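Local coordinates for glucan-binding protein C, GbpC (Streptococcus mutans UA159, PDB 5UQZ) that probably binds glucan at the streptococcal cell surface and mediates both sucrose-dependent and sucrose-independent adherence, at residues L213-L225 / Y299-P311. Residues are numbered along the deposited sequence; the frame is centred on the assembly and turned at random. Where two conformers were deposited one is given.
Sequences LSGNNAIMSLSSL and YYGAGAMTYKGEP. With CA (calcium ion), chain B.
Met305, Leu222 and Tyr307 bury the most surface where strands 219-222 and 303-306 pair antiparallel, their axes 4.4 Å apart at 151°. Met305 and Met220 form a hydrogen-bonded pair: Met220 N donates to Met305 O (2.9 Å), and Met305 N returns a bond to Met220 O. The next such pair, Leu222 with Gly303, is more tilted, since each donor stands about 50° out of the plane of the carbonyl it meets.

Met305, Met220 and Leu222 share one face of the sheet. The CG of Met305 is flanked by both its backbone N and its carbonyl carbon, and beyond it the chain runs extended, bringing CE to 4.1 Å from Met220 CB. Leu222 crosses Met305 at roughly a right angle, its CD1 branch 4.0 Å from Met305 CB.

In Met220, CG stands next to the backbone N and chi2 is near trans, which sets SD alongside Tyr307, the two side chains running in the same direction. SD sits 4.4 Å from the ring centroid, 44° off the normal, a Met-aromatic contact of oblique geometry. Leu213 CD1 meets Tyr307 CD2 at 3.6 Å, while the backbone N of Gly309 lies over the centre of one ring face. One water receives a bond from Ala218 N and donates to Leu213 O and Tyr307 O, bridging the turn at 213-216 to the end of the strand pair.

At the other end, Leu225 N bonds Gly301 O next to Ser224, whose O and OG bind calcium together with Asn226 and Glu237; OG also hydrogen-bonds Asp285. This small sheet of the GbpC beta-supersandwich thus leads into the calcium site. Strand 303-306 is its middle strand, flanked by 219-222 and 245-247; Leu222 and Leu225 pack on strand 260-263, whereas Met220 and Tyr307 rest against strand 194-204, where the Tyr307 hydroxyl bonds Ile201 O.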
loop_
_atom_site.group_PDB
_atom_site.type_symbol
_atom_site.label_atom_id
_atom_site.label_comp_id
_atom_site.label_asym_id
_atom_site.label_seq_id
_atom_site.Cartn_x
_atom_site.Cartn_y
_atom_site.Cartn_z
ATOM N N LEU A 213 14.796 -16.893 10.713
ATOM C CA LEU A 213 13.511 -17.004 10.022
ATOM C C LEU A 213 13.414 -18.251 9.159
ATOM O O LEU A 213 12.450 -18.386 8.392
ATOM C CB LEU A 213 13.217 -15.726 9.219
ATOM C CG LEU A 213 13.260 -14.437 10.033
ATOM C CD1 LEU A 213 12.920 -13.258 9.120
ATOM C CD2 LEU A 213 12.294 -14.456 11.248
ATOM N N SER A 214 14.358 -19.195 9.302
ATOM C CA SER A 214 14.349 -20.291 8.334
ATOM C C SER A 214 13.336 -21.388 8.634
ATOM O O SER A 214 13.315 -22.364 7.875
ATOM C CB SER A 214 15.743 -20.864 8.086
ATOM O OG SER A 214 16.264 -21.391 9.286
ATOM N N GLY A 215 12.482 -21.226 9.643
ATOM C CA GLY A 215 11.283 -22.039 9.746
ATOM C C GLY A 215 10.213 -21.614 8.752
ATOM O O GLY A 215 9.182 -22.279 8.629
ATOM N N ASN A 216 10.436 -20.508 8.037
ATOM C CA ASN A 216 9.528 -20.090 6.977
ATOM C C ASN A 216 8.155 -19.719 7.497
ATOM O O ASN A 216 7.130 -19.900 6.821
ATOM C CB ASN A 216 9.467 -21.082 5.820
ATOM C CG ASN A 216 10.739 -21.107 5.020
ATOM O OD1 ASN A 216 11.697 -20.386 5.308
ATOM N ND2 ASN A 216 10.790 -21.983 4.020
ATOM N N ASN A 217 8.117 -19.136 8.714
ATOM C CA ASN A 217 6.848 -18.714 9.309
ATOM C C ASN A 217 6.644 -17.201 9.269
ATOM O O ASN A 217 5.651 -16.718 9.824
ATOM C CB ASN A 217 6.730 -19.223 10.747
ATOM C CG ASN A 217 6.810 -20.750 10.823
ATOM O OD1 ASN A 217 7.756 -21.309 11.389
ATOM N ND2 ASN A 217 5.814 -21.415 10.221
ATOM N N ALA A 218 7.534 -16.427 8.643
ATOM C CA ALA A 218 7.328 -14.980 8.587
ATOM C C ALA A 218 6.614 -14.660 7.286
ATOM O O ALA A 218 7.244 -14.481 6.241
ATOM C CB ALA A 218 8.646 -14.212 8.720
ATOM N N ILE A 219 5.287 -14.540 7.331
ATOM C CA ILE A 219 4.527 -14.194 6.138
ATOM C C ILE A 219 4.298 -12.692 6.188
ATOM O O ILE A 219 3.725 -12.171 7.156
ATOM C CB ILE A 219 3.208 -14.972 6.022
ATOM C CG1 ILE A 219 3.399 -16.482 6.292
ATOM C CG2 ILE A 219 2.617 -14.739 4.606
ATOM C CD1 ILE A 219 4.451 -17.161 5.456
ATOM N N MET A 220 4.763 -11.980 5.175
ATOM C CA MET A 220 4.719 -10.527 5.189
ATOM C C MET A 220 3.940 -10.001 3.993
ATOM O O MET A 220 3.936 -10.577 2.900
ATOM C CB MET A 220 6.127 -9.968 5.216
ATOM C CG MET A 220 6.822 -10.405 6.504
ATOM S SD MET A 220 8.321 -9.536 6.891
ATOM C CE MET A 220 7.605 -7.963 7.365
ATOM N N SER A 221 3.312 -8.870 4.198
ATOM C CA SER A 221 2.456 -8.268 3.193
ATOM C C SER A 221 3.277 -7.507 2.165
ATOM O O SER A 221 4.284 -6.872 2.485
ATOM C CB SER A 221 1.492 -7.307 3.879
ATOM O OG SER A 221 2.200 -6.264 4.523
ATOM N N LEU A 222 2.801 -7.525 0.923
ATOM C CA LEU A 222 3.283 -6.655 -0.146
ATOM C C LEU A 222 2.014 -6.097 -0.796
ATOM O O LEU A 222 1.652 -6.388 -1.953
ATOM C CB LEU A 222 4.153 -7.446 -1.140
ATOM C CG LEU A 222 5.426 -8.012 -0.478
ATOM C CD1 LEU A 222 6.127 -9.009 -1.362
ATOM C CD2 LEU A 222 6.397 -6.911 -0.015
ATOM N N SER A 223 1.312 -5.273 -0.030
ATOM C CA SER A 223 0.038 -4.733 -0.458
ATOM C C SER A 223 0.222 -3.476 -1.301
ATOM O O SER A 223 1.318 -2.925 -1.432
ATOM C CB SER A 223 -0.795 -4.395 0.769
ATOM O OG SER A 223 -1.016 -5.561 1.559
ATOM N N SER A 224 -0.890 -3.027 -1.896
ATOM C CA SER A 224 -0.932 -1.713 -2.514
ATOM C C SER A 224 0.115 -1.576 -3.636
ATOM O O SER A 224 0.813 -0.577 -3.766
ATOM C CB SER A 224 -0.768 -0.627 -1.456
ATOM O OG SER A 224 -0.970 0.666 -1.989
ATOM N N LEU A 225 0.156 -2.577 -4.534
ATOM C CA LEU A 225 1.048 -2.505 -5.696
ATOM C C LEU A 225 0.239 -1.952 -6.864
ATOM O O LEU A 225 -0.215 -2.687 -7.764
ATOM C CB LEU A 225 1.691 -3.850 -5.990
ATOM C CG LEU A 225 2.599 -4.383 -4.858
ATOM C CD1 LEU A 225 3.165 -5.726 -5.244
ATOM C CD2 LEU A 225 3.707 -3.421 -4.479
ATOM N N TYR A 299 -7.114 -6.914 -1.047
ATOM C CA TYR A 299 -6.415 -8.064 -1.613
ATOM C C TYR A 299 -6.190 -7.903 -3.103
ATOM O O TYR A 299 -5.238 -8.462 -3.657
ATOM C CB TYR A 299 -7.197 -9.379 -1.339
ATOM C CG TYR A 299 -8.383 -9.549 -2.260
ATOM C CD1 TYR A 299 -9.632 -8.989 -1.968
ATOM C CD2 TYR A 299 -8.236 -10.210 -3.478
ATOM C CE1 TYR A 299 -10.713 -9.097 -2.835
ATOM C CE2 TYR A 299 -9.298 -10.318 -4.360
ATOM C CZ TYR A 299 -10.540 -9.750 -4.030
ATOM O OH TYR A 299 -11.607 -9.822 -4.862
ATOM N N TYR A 300 -7.060 -7.133 -3.770
ATOM C CA TYR A 300 -6.987 -7.076 -5.216
ATOM C C TYR A 300 -5.676 -6.473 -5.696
ATOM O O TYR A 300 -5.247 -6.766 -6.820
ATOM C CB TYR A 300 -8.170 -6.273 -5.742
ATOM C CG TYR A 300 -8.177 -6.051 -7.215
ATOM C CD1 TYR A 300 -8.347 -7.120 -8.124
ATOM C CD2 TYR A 300 -8.063 -4.764 -7.732
ATOM C CE1 TYR A 300 -8.329 -6.895 -9.492
ATOM C CE2 TYR A 300 -8.090 -4.535 -9.097
ATOM C CZ TYR A 300 -8.224 -5.595 -9.969
ATOM O OH TYR A 300 -8.232 -5.359 -11.339
ATOM N N GLY A 301 -5.068 -5.597 -4.901
ATOM C CA GLY A 301 -3.817 -4.978 -5.282
ATOM C C GLY A 301 -2.623 -5.539 -4.533
ATOM O O GLY A 301 -1.572 -4.885 -4.512
ATOM N N ALA A 302 -2.737 -6.735 -3.965
ATOM C CA ALA A 302 -1.736 -7.188 -3.010
ATOM C C ALA A 302 -1.029 -8.474 -3.428
ATOM O O ALA A 302 -1.601 -9.358 -4.075
ATOM C CB ALA A 302 -2.387 -7.481 -1.672
ATOM N N GLY A 303 0.225 -8.579 -2.995
ATOM C CA GLY A 303 0.953 -9.828 -2.936
ATOM C C GLY A 303 1.374 -10.087 -1.509
ATOM O O GLY A 303 1.034 -9.347 -0.582
ATOM N N ALA A 304 2.162 -11.130 -1.303
ATOM C CA ALA A 304 2.742 -11.439 -0.013
ATOM C C ALA A 304 4.005 -12.236 -0.245
ATOM O O ALA A 304 4.283 -12.654 -1.370
ATOM C CB ALA A 304 1.781 -12.258 0.838
ATOM N N MET A 305 4.768 -12.444 0.831
ATOM C CA MET A 305 5.991 -13.218 0.738
ATOM C C MET A 305 6.163 -14.056 1.987
ATOM O O MET A 305 5.746 -13.676 3.079
ATOM C CB MET A 305 7.237 -12.374 0.517
ATOM C CG MET A 305 7.502 -11.363 1.594
ATOM S SD MET A 305 9.087 -10.508 1.242
ATOM C CE MET A 305 9.002 -9.175 2.446
ATOM N N THR A 306 6.846 -15.192 1.835
ATOM C CA THR A 306 7.544 -15.820 2.960
ATOM C C THR A 306 8.892 -15.134 3.051
ATOM O O THR A 306 9.727 -15.260 2.126
ATOM C CB THR A 306 7.687 -17.320 2.735
ATOM O OG1 THR A 306 6.383 -17.908 2.636
ATOM C CG2 THR A 306 8.442 -17.944 3.894
ATOM N N TYR A 307 9.038 -14.305 4.064
ATOM C CA TYR A 307 10.238 -13.513 4.247
ATOM C C TYR A 307 11.268 -14.348 4.988
ATOM O O TYR A 307 11.042 -14.802 6.123
ATOM C CB TYR A 307 9.893 -12.237 5.031
ATOM C CG TYR A 307 11.128 -11.384 5.272
ATOM C CD1 TYR A 307 11.844 -10.864 4.202
ATOM C CD2 TYR A 307 11.620 -11.149 6.566
ATOM C CE1 TYR A 307 13.023 -10.146 4.406
ATOM C CE2 TYR A 307 12.753 -10.427 6.778
ATOM C CZ TYR A 307 13.451 -9.922 5.722
ATOM O OH TYR A 307 14.618 -9.217 5.891
ATOM N N LYS A 308 12.412 -14.551 4.330
ATOM C CA LYS A 308 13.448 -15.456 4.841
ATOM C C LYS A 308 14.632 -14.681 5.418
ATOM O O LYS A 308 15.666 -15.272 5.727
ATOM C CB LYS A 308 13.914 -16.380 3.723
ATOM C CG LYS A 308 12.762 -17.321 3.310
ATOM C CD LYS A 308 13.217 -18.237 2.146
ATOM C CE LYS A 308 12.067 -19.120 1.696
ATOM N NZ LYS A 308 12.394 -20.088 0.606
ATOM N N GLY A 309 14.507 -13.374 5.563
ATOM C CA GLY A 309 15.588 -12.601 6.147
ATOM C C GLY A 309 16.564 -12.019 5.161
ATOM O O GLY A 309 17.514 -11.382 5.593
ATOM N N GLU A 310 16.303 -12.090 3.896
ATOM C CA GLU A 310 17.222 -11.649 2.863
ATOM C C GLU A 310 16.702 -10.391 2.174
ATOM O O GLU A 310 15.499 -10.105 2.197
ATOM C CB GLU A 310 17.367 -12.800 1.866
ATOM C CG GLU A 310 17.989 -14.039 2.549
ATOM C CD GLU A 310 19.093 -14.714 1.759
ATOM O OE1 GLU A 310 19.493 -14.298 0.640
ATOM O OE2 GLU A 310 19.576 -15.731 2.281
ATOM N N PRO A 311 17.573 -9.610 1.551
ATOM C CA PRO A 311 17.117 -8.308 0.983
ATOM C C PRO A 311 16.088 -8.487 -0.139
ATOM O O PRO A 311 16.040 -9.512 -0.855
ATOM C CB PRO A 311 18.414 -7.700 0.426
ATOM C CG PRO A 311 19.501 -8.347 1.275
ATOM C CD PRO A 311 19.046 -9.781 1.508
HETATM CA CA CA B . 0.715 1.755 -3.407
HETATM O O HOH W 1 10.123 -17.015 7.485
HETATM O O HOH W 2 16.788 -15.908 8.919
HETATM O O HOH W 3 13.441 -22.278 2.398
HETATM O O HOH W 4 -0.689 -8.300 1.516
HETATM O O HOH W 5 -1.014 3.364 -2.720
HETATM O O HOH W 6 0.820 4.009 -4.624
HETATM O O HOH W 7 1.494 3.685 -2.065
HETATM O O HOH W 8 2.438 0.938 -1.991
#